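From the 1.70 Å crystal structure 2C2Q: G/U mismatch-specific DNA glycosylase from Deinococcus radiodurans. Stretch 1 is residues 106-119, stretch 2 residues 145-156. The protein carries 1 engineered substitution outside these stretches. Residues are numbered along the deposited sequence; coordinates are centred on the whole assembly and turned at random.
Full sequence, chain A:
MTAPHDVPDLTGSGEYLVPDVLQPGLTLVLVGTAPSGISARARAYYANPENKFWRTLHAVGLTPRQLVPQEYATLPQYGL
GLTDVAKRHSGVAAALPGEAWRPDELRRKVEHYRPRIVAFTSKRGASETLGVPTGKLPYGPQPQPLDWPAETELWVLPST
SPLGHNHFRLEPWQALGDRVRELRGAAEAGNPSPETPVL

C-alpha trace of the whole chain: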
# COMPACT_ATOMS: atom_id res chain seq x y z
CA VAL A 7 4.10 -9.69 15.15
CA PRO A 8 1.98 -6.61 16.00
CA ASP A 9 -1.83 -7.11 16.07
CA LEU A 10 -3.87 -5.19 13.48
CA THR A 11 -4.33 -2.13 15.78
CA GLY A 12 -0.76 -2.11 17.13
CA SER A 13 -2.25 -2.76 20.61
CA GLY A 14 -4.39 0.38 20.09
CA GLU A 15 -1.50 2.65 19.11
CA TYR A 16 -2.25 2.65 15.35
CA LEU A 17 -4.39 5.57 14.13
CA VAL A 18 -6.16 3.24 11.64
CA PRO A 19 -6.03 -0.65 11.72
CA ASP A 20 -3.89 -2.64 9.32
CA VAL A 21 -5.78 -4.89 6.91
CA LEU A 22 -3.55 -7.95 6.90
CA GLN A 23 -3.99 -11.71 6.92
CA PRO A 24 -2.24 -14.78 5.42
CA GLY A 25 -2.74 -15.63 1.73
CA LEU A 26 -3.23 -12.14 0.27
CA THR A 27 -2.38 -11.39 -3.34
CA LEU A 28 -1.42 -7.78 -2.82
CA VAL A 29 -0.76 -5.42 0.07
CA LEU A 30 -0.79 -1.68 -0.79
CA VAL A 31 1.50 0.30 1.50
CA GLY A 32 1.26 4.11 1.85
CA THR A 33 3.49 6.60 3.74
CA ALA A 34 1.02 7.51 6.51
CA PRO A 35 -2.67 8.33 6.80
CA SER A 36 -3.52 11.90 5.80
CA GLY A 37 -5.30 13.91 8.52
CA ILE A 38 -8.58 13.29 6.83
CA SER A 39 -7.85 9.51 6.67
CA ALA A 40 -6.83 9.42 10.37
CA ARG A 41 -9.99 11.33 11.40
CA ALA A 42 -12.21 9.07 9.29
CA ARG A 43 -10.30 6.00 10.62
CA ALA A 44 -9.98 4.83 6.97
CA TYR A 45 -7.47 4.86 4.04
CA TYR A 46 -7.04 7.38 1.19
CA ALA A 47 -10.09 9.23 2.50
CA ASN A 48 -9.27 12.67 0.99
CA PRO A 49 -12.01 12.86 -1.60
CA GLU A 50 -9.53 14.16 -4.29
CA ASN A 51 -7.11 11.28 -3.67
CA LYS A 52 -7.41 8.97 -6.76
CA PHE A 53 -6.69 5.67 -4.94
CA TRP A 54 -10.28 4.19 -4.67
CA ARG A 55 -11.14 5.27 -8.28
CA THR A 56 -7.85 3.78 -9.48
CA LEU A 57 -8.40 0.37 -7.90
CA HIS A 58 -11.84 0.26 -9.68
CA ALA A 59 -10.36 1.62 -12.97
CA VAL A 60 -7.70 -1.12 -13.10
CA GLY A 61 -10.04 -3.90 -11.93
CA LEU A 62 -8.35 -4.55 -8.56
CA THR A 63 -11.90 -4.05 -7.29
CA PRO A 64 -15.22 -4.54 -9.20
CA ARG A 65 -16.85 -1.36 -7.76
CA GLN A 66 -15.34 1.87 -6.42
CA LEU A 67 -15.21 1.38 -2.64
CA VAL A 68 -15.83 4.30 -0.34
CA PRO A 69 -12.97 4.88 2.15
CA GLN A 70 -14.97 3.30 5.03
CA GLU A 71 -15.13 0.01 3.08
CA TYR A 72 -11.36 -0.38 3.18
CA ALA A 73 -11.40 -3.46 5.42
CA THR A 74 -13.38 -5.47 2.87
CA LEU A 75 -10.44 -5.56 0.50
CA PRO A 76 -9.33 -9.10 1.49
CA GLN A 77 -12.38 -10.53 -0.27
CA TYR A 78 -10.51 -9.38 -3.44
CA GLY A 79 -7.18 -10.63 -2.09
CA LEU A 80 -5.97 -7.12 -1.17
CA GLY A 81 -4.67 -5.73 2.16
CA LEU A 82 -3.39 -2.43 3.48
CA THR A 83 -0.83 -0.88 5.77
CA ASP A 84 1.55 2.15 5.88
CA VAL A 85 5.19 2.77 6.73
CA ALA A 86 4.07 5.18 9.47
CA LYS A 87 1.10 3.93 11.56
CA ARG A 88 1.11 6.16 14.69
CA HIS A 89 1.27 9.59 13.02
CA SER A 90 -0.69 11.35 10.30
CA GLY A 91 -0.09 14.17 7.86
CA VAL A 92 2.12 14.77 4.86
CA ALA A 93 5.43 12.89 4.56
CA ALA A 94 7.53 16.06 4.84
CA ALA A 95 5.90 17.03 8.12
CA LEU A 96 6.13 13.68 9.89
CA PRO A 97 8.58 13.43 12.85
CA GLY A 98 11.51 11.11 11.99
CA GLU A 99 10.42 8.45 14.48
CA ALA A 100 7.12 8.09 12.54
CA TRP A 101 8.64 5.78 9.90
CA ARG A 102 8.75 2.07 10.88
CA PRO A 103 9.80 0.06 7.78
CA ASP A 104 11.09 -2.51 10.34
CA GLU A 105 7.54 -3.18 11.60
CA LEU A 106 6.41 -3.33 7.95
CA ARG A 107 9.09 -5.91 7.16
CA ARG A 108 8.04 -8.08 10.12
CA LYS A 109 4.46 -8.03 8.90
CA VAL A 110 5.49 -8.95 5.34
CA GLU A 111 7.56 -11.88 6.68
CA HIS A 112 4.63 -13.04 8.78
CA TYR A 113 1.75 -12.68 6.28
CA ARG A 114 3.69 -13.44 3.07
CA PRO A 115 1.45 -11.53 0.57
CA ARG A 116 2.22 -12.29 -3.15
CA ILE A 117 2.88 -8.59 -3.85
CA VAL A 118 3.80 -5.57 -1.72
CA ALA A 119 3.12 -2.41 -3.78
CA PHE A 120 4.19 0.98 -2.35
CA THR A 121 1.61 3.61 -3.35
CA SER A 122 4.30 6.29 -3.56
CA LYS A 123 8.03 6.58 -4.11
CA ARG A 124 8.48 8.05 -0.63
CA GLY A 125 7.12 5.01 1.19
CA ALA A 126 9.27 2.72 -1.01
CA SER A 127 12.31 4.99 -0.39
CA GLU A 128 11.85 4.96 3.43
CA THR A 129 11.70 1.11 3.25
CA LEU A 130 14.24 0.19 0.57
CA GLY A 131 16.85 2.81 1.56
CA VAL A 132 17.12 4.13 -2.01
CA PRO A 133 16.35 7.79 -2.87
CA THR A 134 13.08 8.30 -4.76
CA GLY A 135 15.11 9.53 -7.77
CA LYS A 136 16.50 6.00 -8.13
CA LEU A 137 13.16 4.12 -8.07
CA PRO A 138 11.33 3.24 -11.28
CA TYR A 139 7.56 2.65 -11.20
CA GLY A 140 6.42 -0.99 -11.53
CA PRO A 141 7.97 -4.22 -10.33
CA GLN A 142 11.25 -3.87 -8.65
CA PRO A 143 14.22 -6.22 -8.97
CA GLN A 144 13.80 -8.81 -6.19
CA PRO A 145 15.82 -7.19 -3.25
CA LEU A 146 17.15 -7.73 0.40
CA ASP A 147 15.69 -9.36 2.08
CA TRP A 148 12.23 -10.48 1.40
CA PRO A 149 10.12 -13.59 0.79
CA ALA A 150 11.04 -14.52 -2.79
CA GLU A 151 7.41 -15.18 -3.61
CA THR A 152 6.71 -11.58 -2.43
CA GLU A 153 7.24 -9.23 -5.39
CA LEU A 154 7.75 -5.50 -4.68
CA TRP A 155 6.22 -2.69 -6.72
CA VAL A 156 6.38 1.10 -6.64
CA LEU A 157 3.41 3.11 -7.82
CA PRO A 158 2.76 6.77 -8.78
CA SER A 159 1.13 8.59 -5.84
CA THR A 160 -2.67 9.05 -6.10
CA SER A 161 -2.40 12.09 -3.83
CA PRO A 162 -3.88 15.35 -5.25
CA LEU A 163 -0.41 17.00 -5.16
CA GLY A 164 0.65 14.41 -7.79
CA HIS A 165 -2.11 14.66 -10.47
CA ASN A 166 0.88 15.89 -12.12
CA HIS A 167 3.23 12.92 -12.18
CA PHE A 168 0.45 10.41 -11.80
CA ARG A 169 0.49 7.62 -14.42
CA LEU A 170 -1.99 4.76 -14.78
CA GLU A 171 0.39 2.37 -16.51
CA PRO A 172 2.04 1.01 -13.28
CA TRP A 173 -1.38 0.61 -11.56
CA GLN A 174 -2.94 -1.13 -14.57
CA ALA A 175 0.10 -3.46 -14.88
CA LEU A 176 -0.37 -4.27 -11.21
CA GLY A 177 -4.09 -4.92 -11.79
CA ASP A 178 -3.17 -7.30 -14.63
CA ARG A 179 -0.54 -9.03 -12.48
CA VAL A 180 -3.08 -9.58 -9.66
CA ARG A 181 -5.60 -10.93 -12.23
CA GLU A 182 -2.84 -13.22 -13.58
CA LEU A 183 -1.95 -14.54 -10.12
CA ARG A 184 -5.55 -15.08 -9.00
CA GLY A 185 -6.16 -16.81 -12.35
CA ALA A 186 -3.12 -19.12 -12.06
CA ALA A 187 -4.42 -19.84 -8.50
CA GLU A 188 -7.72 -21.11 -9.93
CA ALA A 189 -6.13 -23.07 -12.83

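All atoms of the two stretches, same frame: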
# COMPACT_ATOMS: atom_id res chain seq x y z
N LEU A 106 6.97 -2.90 9.24
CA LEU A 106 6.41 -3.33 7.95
C LEU A 106 7.06 -4.67 7.55
O LEU A 106 6.38 -5.59 7.17
CB LEU A 106 6.68 -2.29 6.86
CG LEU A 106 6.33 -2.64 5.41
CD1 LEU A 106 4.86 -3.06 5.29
CD2 LEU A 106 6.65 -1.39 4.55
N ARG A 107 8.38 -4.71 7.62
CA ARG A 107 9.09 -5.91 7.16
C ARG A 107 8.70 -7.12 7.97
O ARG A 107 8.50 -8.17 7.39
CB ARG A 107 10.58 -5.65 7.21
CG ARG A 107 11.11 -4.92 5.96
CD ARG A 107 12.62 -4.55 6.13
NE ARG A 107 13.18 -3.75 5.02
CZ ARG A 107 13.60 -4.23 3.86
NH1 ARG A 107 13.54 -5.54 3.59
NH2 ARG A 107 14.09 -3.40 2.93
N ARG A 108 8.52 -6.96 9.27
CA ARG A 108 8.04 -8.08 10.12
C ARG A 108 6.66 -8.59 9.72
O ARG A 108 6.41 -9.79 9.71
CB ARG A 108 8.02 -7.70 11.58
CG ARG A 108 9.41 -7.51 12.14
CD ARG A 108 9.48 -6.73 13.49
NE ARG A 108 8.63 -7.27 14.54
CZ ARG A 108 7.69 -6.58 15.19
NH1 ARG A 108 7.48 -5.29 14.89
NH2 ARG A 108 6.95 -7.16 16.15
N LYS A 109 5.75 -7.66 9.39
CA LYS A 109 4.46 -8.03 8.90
C LYS A 109 4.56 -8.80 7.56
O LYS A 109 3.81 -9.71 7.32
CB LYS A 109 3.59 -6.77 8.75
CG LYS A 109 3.24 -6.11 10.10
CD LYS A 109 2.69 -4.69 9.87
CE LYS A 109 2.66 -3.95 11.14
NZ LYS A 109 2.21 -2.49 10.95
N VAL A 110 5.40 -8.34 6.64
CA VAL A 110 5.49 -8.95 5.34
C VAL A 110 5.99 -10.40 5.49
O VAL A 110 5.52 -11.29 4.80
CB VAL A 110 6.40 -8.16 4.42
CG1 VAL A 110 6.63 -8.89 3.11
CG2 VAL A 110 5.73 -6.80 4.10
N GLU A 111 6.92 -10.57 6.41
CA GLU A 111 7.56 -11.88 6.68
C GLU A 111 6.52 -12.83 7.26
O GLU A 111 6.51 -14.01 6.97
CB GLU A 111 8.71 -11.72 7.67
CG GLU A 111 9.27 -13.07 8.18
CD GLU A 111 9.64 -14.05 7.06
OE1 GLU A 111 10.17 -13.62 6.00
OE2 GLU A 111 9.41 -15.28 7.23
N HIS A 112 5.69 -12.28 8.15
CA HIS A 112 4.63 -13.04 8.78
C HIS A 112 3.51 -13.42 7.82
O HIS A 112 3.18 -14.61 7.66
CB HIS A 112 4.11 -12.32 10.04
CG HIS A 112 2.97 -13.04 10.68
ND1 HIS A 112 3.16 -14.14 11.50
CD2 HIS A 112 1.64 -12.89 10.54
CE1 HIS A 112 1.98 -14.61 11.87
NE2 HIS A 112 1.04 -13.86 11.32
N TYR A 113 2.92 -12.44 7.12
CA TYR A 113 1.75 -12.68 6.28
C TYR A 113 2.06 -13.16 4.85
O TYR A 113 1.17 -13.69 4.18
CB TYR A 113 0.96 -11.37 6.21
CG TYR A 113 0.36 -10.99 7.52
CD1 TYR A 113 -0.71 -11.74 8.04
CD2 TYR A 113 0.82 -9.86 8.24
CE1 TYR A 113 -1.28 -11.38 9.27
CE2 TYR A 113 0.24 -9.52 9.46
CZ TYR A 113 -0.80 -10.26 9.95
OH TYR A 113 -1.41 -9.96 11.16
N ARG A 114 3.30 -12.92 4.39
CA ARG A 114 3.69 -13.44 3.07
C ARG A 114 2.71 -13.13 1.91
O ARG A 114 2.33 -14.00 1.13
CB ARG A 114 3.91 -14.98 3.16
CG ARG A 114 4.99 -15.39 4.12
CD ARG A 114 6.36 -14.83 3.80
NE ARG A 114 7.40 -15.33 4.70
CZ ARG A 114 7.99 -16.54 4.59
NH1 ARG A 114 7.65 -17.37 3.61
NH2 ARG A 114 8.91 -16.92 5.47
N PRO A 115 2.30 -11.86 1.73
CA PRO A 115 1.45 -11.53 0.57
C PRO A 115 2.21 -11.79 -0.75
O PRO A 115 3.46 -11.76 -0.73
CB PRO A 115 1.19 -10.03 0.75
CG PRO A 115 2.41 -9.54 1.49
CD PRO A 115 2.73 -10.67 2.49
N ARG A 116 1.51 -12.02 -1.86
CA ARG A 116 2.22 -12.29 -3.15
C ARG A 116 2.93 -11.03 -3.66
O ARG A 116 4.00 -11.13 -4.29
CB ARG A 116 1.26 -12.85 -4.20
CG ARG A 116 0.70 -14.30 -3.89
CD ARG A 116 1.75 -15.34 -3.47
NE ARG A 116 2.92 -15.33 -4.32
CZ ARG A 116 2.99 -15.92 -5.53
NH1 ARG A 116 1.93 -16.60 -6.01
NH2 ARG A 116 4.11 -15.78 -6.25
N ILE A 117 2.33 -9.86 -3.38
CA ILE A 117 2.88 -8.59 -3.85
C ILE A 117 2.80 -7.58 -2.72
O ILE A 117 1.80 -7.58 -1.99
CB ILE A 117 2.13 -8.03 -5.06
CG1 ILE A 117 2.12 -9.07 -6.24
CG2 ILE A 117 2.78 -6.70 -5.47
CD1 ILE A 117 1.02 -8.78 -7.21
N VAL A 118 3.89 -6.82 -2.52
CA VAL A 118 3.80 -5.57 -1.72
C VAL A 118 3.99 -4.41 -2.70
O VAL A 118 5.01 -4.36 -3.38
CB VAL A 118 4.88 -5.55 -0.60
CG1 VAL A 118 4.91 -4.13 0.13
CG2 VAL A 118 4.52 -6.62 0.40
N ALA A 119 3.00 -3.51 -2.81
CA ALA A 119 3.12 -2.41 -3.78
C ALA A 119 3.06 -1.10 -2.97
O ALA A 119 2.08 -0.85 -2.27
CB ALA A 119 2.02 -2.44 -4.83
N PRO A 145 14.75 -7.77 -4.13
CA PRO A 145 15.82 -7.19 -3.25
C PRO A 145 16.42 -7.95 -2.02
O PRO A 145 16.97 -9.07 -2.18
CB PRO A 145 15.16 -5.90 -2.74
CG PRO A 145 13.82 -5.84 -3.46
CD PRO A 145 13.42 -7.29 -3.70
N LEU A 146 16.36 -7.32 -0.82
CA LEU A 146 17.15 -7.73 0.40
C LEU A 146 16.69 -7.22 1.80
O LEU A 146 16.69 -6.02 2.09
CB LEU A 146 18.64 -7.38 0.26
CG LEU A 146 19.60 -7.97 -0.80
CD1 LEU A 146 20.99 -7.31 -0.65
CD2 LEU A 146 19.70 -9.54 -0.78
N ASP A 147 16.24 -8.14 2.64
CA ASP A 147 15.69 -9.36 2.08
C ASP A 147 14.22 -9.60 2.43
O ASP A 147 13.66 -8.93 3.29
CB ASP A 147 16.55 -10.59 2.29
CG ASP A 147 16.46 -11.51 1.11
OD1 ASP A 147 16.37 -12.75 1.29
OD2 ASP A 147 16.42 -11.05 -0.06
N TRP A 148 13.62 -10.58 1.76
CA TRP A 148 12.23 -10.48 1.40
C TRP A 148 11.81 -11.86 0.92
O TRP A 148 12.58 -12.55 0.21
CB TRP A 148 12.19 -9.44 0.24
CG TRP A 148 10.95 -8.66 0.04
CD1 TRP A 148 9.98 -8.93 -0.87
CD2 TRP A 148 10.55 -7.47 0.73
NE1 TRP A 148 8.98 -7.99 -0.78
CE2 TRP A 148 9.30 -7.07 0.19
CE3 TRP A 148 11.10 -6.69 1.76
CZ2 TRP A 148 8.59 -5.94 0.65
CZ3 TRP A 148 10.39 -5.56 2.22
CH2 TRP A 148 9.15 -5.21 1.68
N PRO A 149 10.60 -12.29 1.27
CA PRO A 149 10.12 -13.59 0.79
C PRO A 149 10.17 -13.52 -0.74
O PRO A 149 9.65 -12.54 -1.35
CB PRO A 149 8.68 -13.66 1.33
CG PRO A 149 8.67 -12.66 2.54
CD PRO A 149 9.59 -11.57 2.08
N ALA A 150 10.77 -14.54 -1.36
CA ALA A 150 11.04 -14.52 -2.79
C ALA A 150 9.73 -14.55 -3.56
O ALA A 150 9.67 -14.16 -4.74
CB ALA A 150 11.83 -15.77 -3.18
N GLU A 151 8.68 -15.03 -2.89
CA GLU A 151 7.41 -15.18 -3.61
C GLU A 151 6.61 -13.91 -3.37
O GLU A 151 5.46 -13.80 -3.85
CB GLU A 151 6.67 -16.46 -3.21
CG GLU A 151 7.27 -17.69 -3.93
CD GLU A 151 6.89 -19.02 -3.31
OE1 GLU A 151 6.80 -19.09 -2.05
OE2 GLU A 151 6.69 -20.01 -4.10
N THR A 152 7.27 -12.97 -2.69
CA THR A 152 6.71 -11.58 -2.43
C THR A 152 7.40 -10.55 -3.34
O THR A 152 8.48 -10.12 -3.07
CB THR A 152 6.90 -11.11 -0.95
OG1 THR A 152 6.18 -11.97 -0.05
CG2 THR A 152 6.25 -9.68 -0.74
N GLU A 153 6.75 -10.23 -4.43
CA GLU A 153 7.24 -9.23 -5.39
C GLU A 153 7.01 -7.83 -4.81
O GLU A 153 6.09 -7.62 -4.01
CB GLU A 153 6.36 -9.26 -6.62
CG GLU A 153 6.38 -10.44 -7.55
CD GLU A 153 5.29 -10.27 -8.61
OE1 GLU A 153 4.48 -11.18 -8.74
OE2 GLU A 153 5.20 -9.21 -9.35
N LEU A 154 7.79 -6.86 -5.28
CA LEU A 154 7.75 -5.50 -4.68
C LEU A 154 7.53 -4.52 -5.83
O LEU A 154 8.16 -4.63 -6.90
CB LEU A 154 9.06 -5.26 -3.98
CG LEU A 154 9.34 -4.22 -2.88
CD1 LEU A 154 10.65 -4.66 -2.30
CD2 LEU A 154 9.42 -2.78 -3.41
N TRP A 155 6.63 -3.56 -5.63
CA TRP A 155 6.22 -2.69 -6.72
C TRP A 155 6.22 -1.29 -6.15
O TRP A 155 6.05 -1.10 -4.93
CB TRP A 155 4.78 -3.02 -7.19
CG TRP A 155 4.67 -4.22 -8.17
CD1 TRP A 155 5.07 -5.51 -7.95
CD2 TRP A 155 4.11 -4.19 -9.49
NE1 TRP A 155 4.77 -6.30 -9.04
CE2 TRP A 155 4.20 -5.52 -10.01
CE3 TRP A 155 3.56 -3.19 -10.30
CZ2 TRP A 155 3.75 -5.86 -11.31
CZ3 TRP A 155 3.10 -3.53 -11.59
CH2 TRP A 155 3.24 -4.86 -12.09
N VAL A 156 6.40 -0.32 -7.05
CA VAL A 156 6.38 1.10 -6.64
C VAL A 156 5.42 1.79 -7.57
O VAL A 156 5.45 1.56 -8.80
CB VAL A 156 7.79 1.73 -6.65
CG1 VAL A 156 7.72 3.25 -6.38
CG2 VAL A 156 8.73 1.08 -5.60
O HOH W 1 15.08 -4.79 0.27
O HOH W 2 5.13 -13.08 -6.17

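What brings Trp148 into the heart of the contact? Its CA-to-CB bond points away from the first stretch, but with chi1 at t (-153°) the indole swings back toward the helix and Val118 of the strand, and 85 Å² of the residue is covered by the first stretch, the most of any residue here. The ring edge meets Val118, with CZ2 of Trp148 3.9 Å from CB of Val118, while CG1 of Val110 lies 4.3 Å from the same CZ2. Both valines are t rotamers and both are buried, so compact branched side chains fit around the indole. Thr152 completes the cluster through its methyl group: its CG2 is 3.9 Å from CG1 of Val110 and 3.7 Å from CG2 of Val118.

How does a charged residue such as Arg107 fit beside that indole? Its CA-to-CB bond runs sideways, and a long, largely extended side chain carries the guanidinium across to the second stretch, which covers 74 Å² of the residue. Trp148 lies over one face of this flat cation, with NH1 of Arg107 3.3 Å from CE3 of Trp148; seen from the indole, NH1 sits near the ring plane, at its edge, so the two planar groups are not stacked face to face. The guanidinium keeps access to polar partners: NH2 of Arg107 donates to water 1 at 3.2 Å, and that water donates to O of Leu146 at 2.7 Å. The aliphatic part spans the gap, and NH2 also bonds elsewhere in the structure.

What does Arg116 do where the strands begin? Its CA-to-CB bond points away, yet three successive m torsions, chi1 to chi3, curl the side chain back, and 70 Å² of the residue is covered by the second stretch. NE of Arg116 donates to O of Glu151 at 3.0 Å, and NH2 of Arg116 adds a weak bond to the same O of Glu151 at 3.4 Å. This carbonyl belongs to the type I turn from Pro149 to Thr152, so the arginine ties the turn to the other chain segment. Next to it, OG1 of Thr152 donates to O of Pro115 at 2.8 Å. Thr152 thus offers a hydroxyl to the backbone and a methyl to the apolar cluster.

How do the strands carry the contact onward? They run parallel, pairing Ile117 with Glu153, Val118 with Leu154 and Ala119 with Trp155. N of Glu153 donates to O of Arg116 at 2.9 Å, N of Val118 to O of Glu153 at 2.8 Å, and N of Trp155 to O of Val118 at 2.9 Å. On the face bearing Ile117, Ala119, Glu153 and Trp155, CG2 of Ile117 touches CD1 of Trp155 at 3.6 Å, and CB of Ala119 lies 3.7 Å from CB of Trp155, as the pairing of the backbones places them. The buried indole also satisfies its polar atom, NE1 of Trp155 donating to OE2 of Glu153 at 3.0 Å.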